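Local coordinates for ESX-1 secretion system protein EccA1 (Mycobacterium tuberculosis, PDB 4F3V) that probably hydrolyses ATP to provide energy for exporting virulence factors through the ESX-1 type VII secretion system, and is represented here by its N-terminal, TPR-containing domain, at residues A[94-99]-A[134-139]; A[116-121]-A[146-151]; A[230-235]-A[245-250]. All blocks are in the same frame, centred on the assembly; numbering follows the deposited sequence.

Interaction 1 (A[94-99]-A[134-139]); sequences ITYPVT and EHLVAW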
ATOM      1  N   ILE A  94       6.274  -0.096   0.402  1.00 21.98           N
ATOM      2  CA  ILE A  94       6.266  -1.042   1.512  1.00 21.22           C
ATOM      3  C   ILE A  94       5.570  -2.311   1.034  1.00 20.33           C
ATOM      4  O   ILE A  94       4.445  -2.259   0.496  1.00 19.05           O
ATOM      5  CB  ILE A  94       5.530  -0.448   2.759  1.00 20.82           C
ATOM      6  CG1 ILE A  94       6.141   0.915   3.162  1.00 21.61           C
ATOM      7  CG2 ILE A  94       5.538  -1.416   3.940  1.00 19.80           C
ATOM      8  CD1 ILE A  94       5.356   1.705   4.184  1.00 21.12           C
ATOM      9  N   THR A  95       6.222  -3.451   1.217  1.00 20.57           N
ATOM     10  CA  THR A  95       5.585  -4.724   0.877  1.00 19.97           C
ATOM     11  C   THR A  95       5.414  -5.567   2.128  1.00 20.29           C
ATOM     12  O   THR A  95       6.050  -5.297   3.158  1.00 20.93           O
ATOM     13  CB  THR A  95       6.382  -5.451  -0.225  1.00 20.75           C
ATOM     14  OG1 THR A  95       7.703  -5.721   0.240  1.00 20.77           O
ATOM     15  CG2 THR A  95       6.470  -4.560  -1.451  1.00 20.51           C
ATOM     16  N   TYR A  96       4.584  -6.601   2.028  1.00 19.60           N
ATOM     17  CA  TYR A  96       4.236  -7.459   3.153  1.00 19.91           C
ATOM     18  C   TYR A  96       4.191  -8.907   2.629  1.00 19.05           C
ATOM     19  O   TYR A  96       3.667  -9.135   1.542  1.00 18.21           O
ATOM     20  CB  TYR A  96       2.859  -7.030   3.684  1.00 20.12           C
ATOM     21  CG  TYR A  96       2.570  -7.571   5.039  1.00 20.64           C
ATOM     22  CD1 TYR A  96       3.082  -6.945   6.180  1.00 20.85           C
ATOM     23  CD2 TYR A  96       1.801  -8.724   5.196  1.00 20.18           C
ATOM     24  CE1 TYR A  96       2.853  -7.473   7.436  1.00 21.06           C
ATOM     25  CE2 TYR A  96       1.565  -9.248   6.444  1.00 20.55           C
ATOM     26  CZ  TYR A  96       2.090  -8.620   7.563  1.00 21.10           C
ATOM     27  OH  TYR A  96       1.828  -9.143   8.803  1.00 21.50           O
ATOM     28  N   PRO A  97       4.768  -9.866   3.364  1.00 18.92           N
ATOM     29  CA  PRO A  97       4.760 -11.261   2.886  1.00 18.89           C
ATOM     30  C   PRO A  97       3.390 -11.947   2.983  1.00 18.28           C
ATOM     31  O   PRO A  97       2.673 -11.773   3.964  1.00 17.64           O
ATOM     32  CB  PRO A  97       5.784 -11.943   3.804  1.00 19.52           C
ATOM     33  CG  PRO A  97       5.653 -11.194   5.090  1.00 19.40           C
ATOM     34  CD  PRO A  97       5.470  -9.743   4.651  1.00 19.68           C
ATOM     35  N   VAL A  98       3.030 -12.707   1.957  1.00 17.94           N
ATOM     36  CA  VAL A  98       1.741 -13.379   1.922  1.00 18.34           C
ATOM     37  C   VAL A  98       1.966 -14.715   2.614  1.00 19.51           C
ATOM     38  O   VAL A  98       2.463 -15.664   1.985  1.00 21.36           O
ATOM     39  CB  VAL A  98       1.230 -13.565   0.485  1.00 18.47           C
ATOM     40  CG1 VAL A  98      -0.184 -14.148   0.465  1.00 18.88           C
ATOM     41  CG2 VAL A  98       1.242 -12.250  -0.263  1.00 18.07           C
ATOM     42  N   THR A  99       1.689 -14.765   3.917  1.00 18.46           N
ATOM     43  CA  THR A  99       1.772 -16.009   4.679  1.00 18.47           C
ATOM     44  C   THR A  99       0.456 -16.441   5.328  1.00 17.43           C
ATOM     45  O   THR A  99       0.375 -17.489   5.968  1.00 17.73           O
ATOM     46  CB  THR A  99       2.845 -15.877   5.760  1.00 19.41           C
ATOM     47  OG1 THR A  99       2.403 -14.947   6.732  1.00 21.23           O
ATOM     48  CG2 THR A  99       4.201 -15.375   5.153  1.00 20.29           C
ATOM     49  N   GLU A 134      -4.272  -5.246  14.890  1.00 27.21           N
ATOM     50  CA  GLU A 134      -5.096  -4.054  14.783  1.00 28.17           C
ATOM     51  C   GLU A 134      -4.340  -2.912  14.087  1.00 27.55           C
ATOM     52  O   GLU A 134      -4.905  -2.166  13.297  1.00 26.55           O
ATOM     53  CB  GLU A 134      -5.534  -3.580  16.172  1.00 30.31           C
ATOM     54  CG  GLU A 134      -6.562  -4.475  16.862  1.00 31.62           C
ATOM     55  CD  GLU A 134      -5.949  -5.576  17.722  1.00 32.93           C
ATOM     56  OE1 GLU A 134      -4.726  -5.866  17.618  1.00 32.89           O
ATOM     57  OE2 GLU A 134      -6.715  -6.143  18.536  1.00 36.12           O
ATOM     58  N   HIS A 135      -3.060  -2.789  14.408  1.00 26.76           N
ATOM     59  CA  HIS A 135      -2.206  -1.764  13.840  1.00 27.92           C
ATOM     60  C   HIS A 135      -2.065  -1.881  12.342  1.00 26.48           C
ATOM     61  O   HIS A 135      -1.975  -0.874  11.654  1.00 24.70           O
ATOM     62  CB  HIS A 135      -0.842  -1.832  14.515  1.00 30.47           C
ATOM     63  CG  HIS A 135      -0.112  -3.147  14.287  1.00 33.73           C
ATOM     64  ND1 HIS A 135      -0.441  -4.296  14.941  1.00 36.01           N
ATOM     65  CD2 HIS A 135       0.937  -3.471  13.431  1.00 35.63           C
ATOM     66  CE1 HIS A 135       0.364  -5.290  14.525  1.00 37.72           C
ATOM     67  NE2 HIS A 135       1.211  -4.787  13.604  1.00 37.84           N
ATOM     68  N   LEU A 136      -2.062  -3.116  11.829  1.00 25.60           N
ATOM     69  CA  LEU A 136      -1.989  -3.348  10.392  1.00 24.73           C
ATOM     70  C   LEU A 136      -3.236  -2.873   9.677  1.00 23.62           C
ATOM     71  O   LEU A 136      -3.144  -2.259   8.618  1.00 23.00           O
ATOM     72  CB  LEU A 136      -1.778  -4.820  10.081  1.00 25.78           C
ATOM     73  CG  LEU A 136      -0.398  -5.386  10.391  1.00 27.38           C
ATOM     74  CD1 LEU A 136      -0.468  -6.915  10.329  1.00 29.07           C
ATOM     75  CD2 LEU A 136       0.660  -4.812   9.462  1.00 28.53           C
ATOM     76  N   VAL A 137      -4.400  -3.153  10.246  1.00 22.44           N
ATOM     77  CA  VAL A 137      -5.659  -2.631   9.709  1.00 21.85           C
ATOM     78  C   VAL A 137      -5.716  -1.108   9.803  1.00 20.81           C
ATOM     79  O   VAL A 137      -6.160  -0.477   8.861  1.00 21.04           O
ATOM     80  CB  VAL A 137      -6.897  -3.262  10.385  1.00 23.08           C
ATOM     81  CG1 VAL A 137      -8.191  -2.542   9.979  1.00 22.09           C
ATOM     82  CG2 VAL A 137      -6.940  -4.747  10.041  1.00 23.66           C
ATOM     83  N   ALA A 138      -5.258  -0.531  10.914  1.00 19.70           N
ATOM     84  CA  ALA A 138      -5.192   0.932  11.033  1.00 19.03           C
ATOM     85  C   ALA A 138      -4.319   1.507   9.942  1.00 18.26           C
ATOM     86  O   ALA A 138      -4.702   2.482   9.289  1.00 16.44           O
ATOM     87  CB  ALA A 138      -4.706   1.375  12.404  1.00 20.14           C
ATOM     88  N   TRP A 139      -3.159   0.875   9.722  1.00 17.82           N
ATOM     89  CA  TRP A 139      -2.264   1.295   8.634  1.00 17.74           C
ATOM     90  C   TRP A 139      -2.969   1.241   7.299  1.00 17.20           C
ATOM     91  O   TRP A 139      -2.921   2.216   6.517  1.00 16.80           O
ATOM     92  CB  TRP A 139      -0.971   0.468   8.599  1.00 17.68           C
ATOM     93  CG  TRP A 139      -0.184   0.813   7.365  1.00 17.90           C
ATOM     94  CD1 TRP A 139      -0.042   0.062   6.215  1.00 17.57           C
ATOM     95  CD2 TRP A 139       0.451   2.109   7.066  1.00 17.92           C
ATOM     96  NE1 TRP A 139       0.682   0.759   5.265  1.00 17.88           N
ATOM     97  CE2 TRP A 139       1.013   1.989   5.728  1.00 18.20           C
ATOM     98  CE3 TRP A 139       0.644   3.294   7.775  1.00 18.43           C
ATOM     99  CZ2 TRP A 139       1.715   3.024   5.133  1.00 18.34           C
ATOM    100  CZ3 TRP A 139       1.368   4.321   7.168  1.00 18.80           C
ATOM    101  CH2 TRP A 139       1.875   4.191   5.873  1.00 18.88           C
TER
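Y96 and L136 meet at about a right angle. The two methyls of L136 reach different parts of the tyrosine. L136 CD1 approaches the phenol end, 3.5 Å from Y96 OH. L136 CD2 lies 4.0 Å from Y96 CE1 and meets the ring at a slant. The tyrosine CG is anti to its backbone N (chi1 -164°), which carries the ring from the strand toward the helix. The next residue in the chain packs on the same ring. P97 CD sits 3.6 Å above the plane of the Y96 ring, offset toward its rim.

The second pair is I94 and W139. CD1 of I94 comes obliquely to the six-membered part of the indole and ends 4.0 Å from W139 CZ2. CG1 of I94 stands beside the backbone N and the chain runs extended from there (chi2 169°), placing this terminal methyl against the ring. Together the pairs join strand 95-97 and the residue before it to one side of helix 134-147. The strand belongs to a small antiparallel two-stranded sheet with 84-86, and L136 and W139 lie one turn apart on the helix. The contact is apolar and mostly buried within this otherwise helical, TPR-related domain.

The indole also has a polar tie to the hairpin. Its NE1 is hydrogen-bonded to I87 O, so the buried N-H is satisfied and the ring is held beside the sheet. Y91 meets the same indole with the ring planes at about 55°. Helix 167-183 contributes F168 and A172 around I94, while L102 and M106 of helix 101-115 pack on L136.

Interaction 2 (A[116-121]-A[146-151]); sequences GNYADA and GAAERW. With SO4 (sulfate ion), chain F.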
ATOM      1  N   GLY A 116      -9.666   3.465  -6.748  1.00 26.13           N
ATOM      2  CA  GLY A 116     -10.759   4.343  -6.368  1.00 25.75           C
ATOM      3  C   GLY A 116     -12.009   3.611  -5.862  1.00 25.52           C
ATOM      4  O   GLY A 116     -13.086   4.202  -5.822  1.00 25.14           O
ATOM      5  N   ASN A 117     -11.870   2.342  -5.462  1.00 23.54           N
ATOM      6  CA  ASN A 117     -12.989   1.569  -4.947  1.00 23.13           C
ATOM      7  C   ASN A 117     -12.882   1.518  -3.431  1.00 22.54           C
ATOM      8  O   ASN A 117     -12.584   0.479  -2.843  1.00 20.41           O
ATOM      9  CB  ASN A 117     -13.003   0.173  -5.563  1.00 22.77           C
ATOM     10  CG  ASN A 117     -13.170   0.215  -7.070  1.00 24.36           C
ATOM     11  OD1 ASN A 117     -13.863   1.091  -7.602  1.00 24.58           O
ATOM     12  ND2 ASN A 117     -12.546  -0.732  -7.763  1.00 23.77           N
ATOM     13  N   TYR A 118     -13.122   2.669  -2.806  1.00 23.03           N
ATOM     14  CA  TYR A 118     -12.773   2.854  -1.396  1.00 22.02           C
ATOM     15  C   TYR A 118     -13.674   2.022  -0.460  1.00 22.43           C
ATOM     16  O   TYR A 118     -13.176   1.397   0.486  1.00 21.73           O
ATOM     17  CB  TYR A 118     -12.785   4.331  -1.016  1.00 21.68           C
ATOM     18  CG  TYR A 118     -11.986   5.218  -1.937  1.00 21.94           C
ATOM     19  CD1 TYR A 118     -10.607   5.138  -1.994  1.00 21.45           C
ATOM     20  CD2 TYR A 118     -12.619   6.135  -2.762  1.00 22.22           C
ATOM     21  CE1 TYR A 118      -9.878   5.926  -2.868  1.00 22.14           C
ATOM     22  CE2 TYR A 118     -11.898   6.931  -3.614  1.00 22.85           C
ATOM     23  CZ  TYR A 118     -10.526   6.827  -3.654  1.00 23.05           C
ATOM     24  OH  TYR A 118      -9.790   7.617  -4.509  1.00 24.44           O
ATOM     25  N   ALA A 119     -14.973   2.005  -0.722  1.00 22.77           N
ATOM     26  CA  ALA A 119     -15.905   1.251   0.130  1.00 24.36           C
ATOM     27  C   ALA A 119     -15.611  -0.241   0.095  1.00 24.37           C
ATOM     28  O   ALA A 119     -15.760  -0.935   1.111  1.00 24.18           O
ATOM     29  CB  ALA A 119     -17.358   1.491  -0.277  1.00 25.01           C
ATOM     30  N   ASP A 120     -15.237  -0.738  -1.083  1.00 23.85           N
ATOM     31  CA  ASP A 120     -14.886  -2.132  -1.228  1.00 24.15           C
ATOM     32  C   ASP A 120     -13.615  -2.427  -0.418  1.00 21.45           C
ATOM     33  O   ASP A 120     -13.530  -3.460   0.236  1.00 20.72           O
ATOM     34  CB  ASP A 120     -14.659  -2.511  -2.696  1.00 26.85           C
ATOM     35  CG  ASP A 120     -15.939  -2.508  -3.517  1.00 30.73           C
ATOM     36  OD1 ASP A 120     -17.045  -2.615  -2.964  1.00 31.73           O
ATOM     37  OD2 ASP A 120     -15.827  -2.415  -4.745  1.00 34.45           O
ATOM     38  N   ALA A 121     -12.649  -1.510  -0.475  1.00 19.47           N
ATOM     39  CA  ALA A 121     -11.397  -1.649   0.290  1.00 19.14           C
ATOM     40  C   ALA A 121     -11.721  -1.741   1.783  1.00 18.61           C
ATOM     41  O   ALA A 121     -11.232  -2.635   2.461  1.00 18.22           O
ATOM     42  CB  ALA A 121     -10.428  -0.489   0.018  1.00 17.43           C
ATOM     43  N   GLY A 146      -6.088   8.009   2.826  1.00 14.58           N
ATOM     44  CA  GLY A 146      -5.106   8.899   2.171  1.00 14.96           C
ATOM     45  C   GLY A 146      -5.346   8.968   0.683  1.00 15.47           C
ATOM     46  O   GLY A 146      -5.255  10.049   0.075  1.00 15.44           O
ATOM     47  N   ALA A 147      -5.679   7.809   0.089  1.00 15.56           N
ATOM     48  CA  ALA A 147      -5.960   7.743  -1.343  1.00 16.12           C
ATOM     49  C   ALA A 147      -7.120   8.672  -1.721  1.00 16.76           C
ATOM     50  O   ALA A 147      -7.091   9.307  -2.778  1.00 17.62           O
ATOM     51  CB  ALA A 147      -6.220   6.311  -1.810  1.00 15.95           C
ATOM     52  N   ALA A 148      -8.083   8.797  -0.818  1.00 16.13           N
ATOM     53  CA  ALA A 148      -9.265   9.653  -1.011  1.00 16.37           C
ATOM     54  C   ALA A 148      -9.082  11.068  -0.447  1.00 16.50           C
ATOM     55  O   ALA A 148     -10.056  11.851  -0.340  1.00 15.98           O
ATOM     56  CB  ALA A 148     -10.493   8.983  -0.351  1.00 15.31           C
ATOM     57  N   GLU A 149      -7.855  11.392  -0.045  1.00 17.13           N
ATOM     58  CA  GLU A 149      -7.537  12.707   0.568  1.00 17.85           C
ATOM     59  C   GLU A 149      -8.401  13.030   1.797  1.00 17.62           C
ATOM     60  O   GLU A 149      -8.732  14.204   2.079  1.00 17.51           O
ATOM     61  CB  GLU A 149      -7.628  13.831  -0.470  1.00 19.01           C
ATOM     62  CG  GLU A 149      -6.691  13.600  -1.651  1.00 20.18           C
ATOM     63  CD  GLU A 149      -6.778  14.658  -2.749  1.00 21.62           C
ATOM     64  OE1 GLU A 149      -7.126  15.812  -2.494  1.00 22.25           O
ATOM     65  OE2 GLU A 149      -6.474  14.318  -3.905  1.00 23.30           O
ATOM     66  N   ARG A 150      -8.700  11.994   2.573  1.00 16.80           N
ATOM     67  CA  ARG A 150      -9.446  12.147   3.801  1.00 16.68           C
ATOM     68  C   ARG A 150      -8.472  12.302   4.975  1.00 17.20           C
ATOM     69  O   ARG A 150      -8.282  11.382   5.777  1.00 15.88           O
ATOM     70  CB  ARG A 150     -10.392  10.963   3.964  1.00 16.64           C
ATOM     71  CG  ARG A 150     -11.568  11.065   3.004  1.00 17.39           C
ATOM     72  CD  ARG A 150     -12.488   9.856   3.102  1.00 17.97           C
ATOM     73  NE  ARG A 150     -13.190   9.769   4.383  1.00 18.30           N
ATOM     74  CZ  ARG A 150     -14.301   9.051   4.590  1.00 19.14           C
ATOM     75  NH1 ARG A 150     -14.859   8.344   3.609  1.00 19.10           N
ATOM     76  NH2 ARG A 150     -14.867   9.058   5.784  1.00 19.34           N
ATOM     77  N   TRP A 151      -7.827  13.469   5.027  1.00 17.08           N
ATOM     78  CA  TRP A 151      -6.670  13.642   5.899  1.00 17.82           C
ATOM     79  C   TRP A 151      -6.989  13.575   7.360  1.00 17.90           C
ATOM     80  O   TRP A 151      -6.192  13.053   8.113  1.00 18.67           O
ATOM     81  CB  TRP A 151      -5.937  14.936   5.571  1.00 17.76           C
ATOM     82  CG  TRP A 151      -5.567  14.980   4.108  1.00 17.95           C
ATOM     83  CD1 TRP A 151      -6.033  15.856   3.148  1.00 18.34           C
ATOM     84  CD2 TRP A 151      -4.689  14.049   3.383  1.00 18.11           C
ATOM     85  NE1 TRP A 151      -5.493  15.561   1.913  1.00 18.71           N
ATOM     86  CE2 TRP A 151      -4.676  14.491   1.991  1.00 18.65           C
ATOM     87  CE3 TRP A 151      -3.897  12.979   3.752  1.00 17.94           C
ATOM     88  CZ2 TRP A 151      -3.926  13.841   1.015  1.00 18.83           C
ATOM     89  CZ3 TRP A 151      -3.165  12.321   2.771  1.00 18.29           C
ATOM     90  CH2 TRP A 151      -3.159  12.758   1.426  1.00 18.52           C
TER
HETATM   91  S   SO4 F1004     -17.692   7.073   5.241  1.00 63.44           S
HETATM   92  O1  SO4 F1004     -18.109   8.247   6.054  1.00 64.43           O
HETATM   93  O2  SO4 F1004     -17.502   7.516   3.846  1.00 51.80           O
HETATM   94  O3  SO4 F1004     -16.454   6.478   5.840  1.00 62.04           O
HETATM   95  O4  SO4 F1004     -18.755   6.049   5.245  1.00 66.57           O
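Y118 carries the contact, its ring packing on A147 and A148. The turn just before it packs on the same ring. G116 ends helix 101-115 in a Schellman motif, with a positive phi of 85°. Its carbonyl carbon lies over the centre of one face of the Y118 ring, 3.9 Å above the plane. N117 takes the N-cap position of helix 118-125, but its side chain makes no capping bond. Instead N117 ND2 is hydrogen-bonded to E112 OE1.

Y118 begins the new helix. Its CG is anti to the carbonyl carbon (chi1 -51°), and the ring extends to the end of helix 134-147. A148 CB sits over the opposite face from G116, only 9° off the ring normal and 3.9 Å from the centroid of the Y118 ring. This is a CH-pi contact, and the ring lies between the G116 carbonyl carbon and the A148 methyl. A147 comes to the ring edge instead, with A147 CB 3.8 Å from Y118 CE1.

Across the contact, the chain also leaves its helix through a Schellman motif, with E149 at positive phi. R150 follows at the N-cap of helix 151-158. Its guanidinium meets a sulfate, probably from crystallisation, edge-on. R150 NH1 donates to sulfate O2 at 2.8 Å and R150 NH2 to sulfate O3 at 3.0 Å. R150 NE also forms a salt bridge with D153.

The contact thus joins two helix-to-helix corners, 101-115 into 118-125 and 134-147 into 151-158. From the C-terminal part of the chain, R265 hydrogen-bonds to the carbonyls of A148 and E149, and W269 meets the Y118 ring and makes a cation-pi contact with R150.

Interaction 3 (A[230-235]-A[245-250]); sequences LLEWLQ and AALKDP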
ATOM      1  N   LEU A 230      15.609  20.566  -0.813  1.00 23.23           N
ATOM      2  CA  LEU A 230      14.918  19.279  -0.737  1.00 22.89           C
ATOM      3  C   LEU A 230      14.559  18.728  -2.138  1.00 23.38           C
ATOM      4  O   LEU A 230      14.673  17.527  -2.389  1.00 21.85           O
ATOM      5  CB  LEU A 230      13.682  19.389   0.169  1.00 22.63           C
ATOM      6  CG  LEU A 230      13.975  19.513   1.681  1.00 23.05           C
ATOM      7  CD1 LEU A 230      12.858  20.253   2.424  1.00 23.61           C
ATOM      8  CD2 LEU A 230      14.251  18.166   2.360  1.00 23.25           C
ATOM      9  N   LEU A 231      14.120  19.611  -3.035  1.00 24.29           N
ATOM     10  CA  LEU A 231      13.766  19.211  -4.403  1.00 24.76           C
ATOM     11  C   LEU A 231      15.005  18.833  -5.219  1.00 25.60           C
ATOM     12  O   LEU A 231      14.970  17.874  -6.000  1.00 25.16           O
ATOM     13  CB  LEU A 231      12.939  20.302  -5.100  1.00 26.12           C
ATOM     14  CG  LEU A 231      11.543  20.540  -4.492  1.00 25.64           C
ATOM     15  CD1 LEU A 231      10.867  21.813  -4.988  1.00 26.83           C
ATOM     16  CD2 LEU A 231      10.636  19.350  -4.771  1.00 24.60           C
ATOM     17  N   GLU A 232      16.123  19.539  -5.009  1.00 25.93           N
ATOM     18  CA  GLU A 232      17.393  19.130  -5.637  1.00 26.83           C
ATOM     19  C   GLU A 232      17.832  17.752  -5.162  1.00 25.64           C
ATOM     20  O   GLU A 232      18.307  16.925  -5.952  1.00 26.72           O
ATOM     21  CB  GLU A 232      18.515  20.168  -5.381  1.00 27.68           C
ATOM     22  CG  GLU A 232      18.272  21.501  -6.067  1.00 29.03           C
ATOM     23  CD  GLU A 232      19.292  22.600  -5.763  1.00 30.42           C
ATOM     24  OE1 GLU A 232      20.056  22.500  -4.783  1.00 30.16           O
ATOM     25  OE2 GLU A 232      19.309  23.591  -6.530  1.00 30.90           O
ATOM     26  N   TRP A 233      17.664  17.492  -3.872  1.00 24.39           N
ATOM     27  CA  TRP A 233      17.971  16.171  -3.335  1.00 23.65           C
ATOM     28  C   TRP A 233      17.098  15.120  -3.998  1.00 24.10           C
ATOM     29  O   TRP A 233      17.582  14.052  -4.410  1.00 23.17           O
ATOM     30  CB  TRP A 233      17.801  16.161  -1.829  1.00 22.44           C
ATOM     31  CG  TRP A 233      18.043  14.816  -1.258  1.00 22.10           C
ATOM     32  CD1 TRP A 233      19.257  14.273  -0.894  1.00 22.81           C
ATOM     33  CD2 TRP A 233      17.059  13.761  -1.019  1.00 21.50           C
ATOM     34  NE1 TRP A 233      19.094  13.002  -0.430  1.00 22.44           N
ATOM     35  CE2 TRP A 233      17.799  12.636  -0.490  1.00 21.73           C
ATOM     36  CE3 TRP A 233      15.675  13.661  -1.147  1.00 20.81           C
ATOM     37  CZ2 TRP A 233      17.182  11.456  -0.138  1.00 21.41           C
ATOM     38  CZ3 TRP A 233      15.060  12.461  -0.790  1.00 20.31           C
ATOM     39  CH2 TRP A 233      15.794  11.391  -0.307  1.00 20.93           C
ATOM     40  N   LEU A 234      15.804  15.419  -4.129  1.00 24.76           N
ATOM     41  CA  LEU A 234      14.857  14.486  -4.777  1.00 26.38           C
ATOM     42  C   LEU A 234      15.193  14.235  -6.235  1.00 28.60           C
ATOM     43  O   LEU A 234      15.166  13.090  -6.672  1.00 29.89           O
ATOM     44  CB  LEU A 234      13.420  14.987  -4.703  1.00 25.86           C
ATOM     45  CG  LEU A 234      12.530  14.496  -3.576  1.00 26.52           C
ATOM     46  CD1 LEU A 234      11.158  15.182  -3.738  1.00 25.78           C
ATOM     47  CD2 LEU A 234      12.372  12.950  -3.547  1.00 24.56           C
ATOM     48  N   GLN A 235      15.515  15.287  -6.990  1.00 30.67           N
ATOM     49  CA  GLN A 235      15.820  15.112  -8.406  1.00 33.89           C
ATOM     50  C   GLN A 235      17.098  14.289  -8.569  1.00 34.15           C
ATOM     51  O   GLN A 235      17.231  13.542  -9.542  1.00 36.10           O
ATOM     52  CB  GLN A 235      15.917  16.466  -9.149  1.00 37.53           C
ATOM     53  CG  GLN A 235      15.897  16.410 -10.694  1.00 40.59           C
ATOM     54  CD  GLN A 235      14.722  15.624 -11.335  1.00 43.18           C
ATOM     55  OE1 GLN A 235      13.672  15.339 -10.710  1.00 42.59           O
ATOM     56  NE2 GLN A 235      14.907  15.271 -12.614  1.00 45.68           N
ATOM     57  N   ALA A 245       9.525  19.850 -12.422  1.00 40.46           N
ATOM     58  CA  ALA A 245       8.577  20.945 -12.607  1.00 41.74           C
ATOM     59  C   ALA A 245       8.531  21.865 -11.373  1.00 40.92           C
ATOM     60  O   ALA A 245       8.524  23.085 -11.493  1.00 42.73           O
ATOM     61  CB  ALA A 245       7.186  20.404 -12.929  1.00 41.97           C
ATOM     62  N   ALA A 246       8.494  21.286 -10.188  1.00 38.59           N
ATOM     63  CA  ALA A 246       8.429  22.065  -8.949  1.00 37.91           C
ATOM     64  C   ALA A 246       9.730  22.851  -8.702  1.00 38.25           C
ATOM     65  O   ALA A 246       9.708  23.941  -8.131  1.00 37.48           O
ATOM     66  CB  ALA A 246       8.135  21.134  -7.788  1.00 34.68           C
ATOM     67  N   LEU A 247      10.853  22.285  -9.125  1.00 39.70           N
ATOM     68  CA  LEU A 247      12.160  22.943  -8.992  1.00 41.51           C
ATOM     69  C   LEU A 247      12.256  24.148  -9.939  1.00 44.45           C
ATOM     70  O   LEU A 247      12.786  25.207  -9.579  1.00 46.35           O
ATOM     71  CB  LEU A 247      13.263  21.903  -9.229  1.00 41.69           C
ATOM     72  CG  LEU A 247      14.654  22.169  -8.655  1.00 42.41           C
ATOM     73  CD1 LEU A 247      14.607  22.253  -7.135  1.00 40.64           C
ATOM     74  CD2 LEU A 247      15.632  21.099  -9.135  1.00 41.27           C
ATOM     75  N   LYS A 248      11.692  24.007 -11.135  1.00 46.53           N
ATOM     76  CA  LYS A 248      11.741  25.070 -12.141  1.00 49.87           C
ATOM     77  C   LYS A 248      10.735  26.191 -11.892  1.00 49.31           C
ATOM     78  O   LYS A 248      10.891  27.270 -12.436  1.00 50.97           O
ATOM     79  CB  LYS A 248      11.562  24.504 -13.570  1.00 53.62           C
ATOM     80  CG  LYS A 248      12.857  23.990 -14.158  1.00 55.76           C
ATOM     81  CD  LYS A 248      12.839  23.891 -15.683  1.00 60.57           C
ATOM     82  CE  LYS A 248      14.251  23.585 -16.229  1.00 62.41           C
ATOM     83  NZ  LYS A 248      14.792  24.630 -17.151  1.00 63.42           N
ATOM     84  N   ASP A 249       9.710  25.949 -11.081  1.00 47.03           N
ATOM     85  CA  ASP A 249       8.617  26.918 -10.913  1.00 47.54           C
ATOM     86  C   ASP A 249       8.290  27.149  -9.435  1.00 45.59           C
ATOM     87  O   ASP A 249       7.700  26.281  -8.786  1.00 43.53           O
ATOM     88  CB  ASP A 249       7.381  26.429 -11.658  1.00 47.82           C
ATOM     89  CG  ASP A 249       6.242  27.395 -11.589  1.00 49.70           C
ATOM     90  OD1 ASP A 249       6.387  28.519 -11.069  1.00 49.57           O
ATOM     91  OD2 ASP A 249       5.166  27.018 -12.075  1.00 53.91           O
ATOM     92  N   PRO A 250       8.688  28.312  -8.895  1.00 46.75           N
ATOM     93  CA  PRO A 250       8.428  28.611  -7.481  1.00 45.97           C
ATOM     94  C   PRO A 250       6.961  28.801  -7.133  1.00 47.48           C
ATOM     95  O   PRO A 250       6.611  28.744  -5.954  1.00 48.33           O
ATOM     96  CB  PRO A 250       9.199  29.916  -7.242  1.00 47.23           C
ATOM     97  CG  PRO A 250       9.446  30.488  -8.586  1.00 49.14           C
ATOM     98  CD  PRO A 250       9.552  29.331  -9.520  1.00 48.43           C
TER
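Two consecutive helices, 224-237 and 241-248, pack together here near the C-terminal end of this TPR-related domain. L247 projects from the second helix against the first. Its CG is anti to the backbone N (chi1 -157°), and the turn at chi2 brings CD1 up to L231 CB and the E232 backbone N. L247 CD1 lies only 3.3 Å from L231 CB, tighter than usual for two carbons. The same methyl, L247 CD1, is 3.8 Å from E232 N. L247 CD2 lies by the aliphatic part of E232, 4.1 Å from E232 CG, and the two side chains cross at about a right angle. E232 thus lends its CG methylene to the edge of the contact.

L231 reaches back the other way. L231 CD1 lies beside A246, 4.0 Å from A246 CB. The carbonyl of A246 has a polar partner of its own, the side chain of R219. Q235 OE1 accepts a hydrogen bond from E240 N, in the short link between the helices. V228 of helix 224-237 and V243 of helix 241-248 extend the apolar packing, and helix 207-221 lies against L230, W233 and L234.

In the fold
Interactions 1 and 2 are neighbours that share helix 134-147. Interaction 1 uses its first turns and interaction 2 its end. Their centres are 17 Å apart and their nearest atoms about 8 Å. Their segments alternate along the chain, so helix 134-147 and the corner after it are tied first to 94-99 and then to 116-121. Interaction 3 comes later in sequence and stands apart. Its centre is 32 Å from that of interaction 1 and 28 Å from that of interaction 2. A different sulfate from the one at R150 lies about 6 Å from the side chain of Y96, and a samarium ion about 10 Å from that of A147. All three contacts are packing within the N-terminal domain, not the AAA ATPase part.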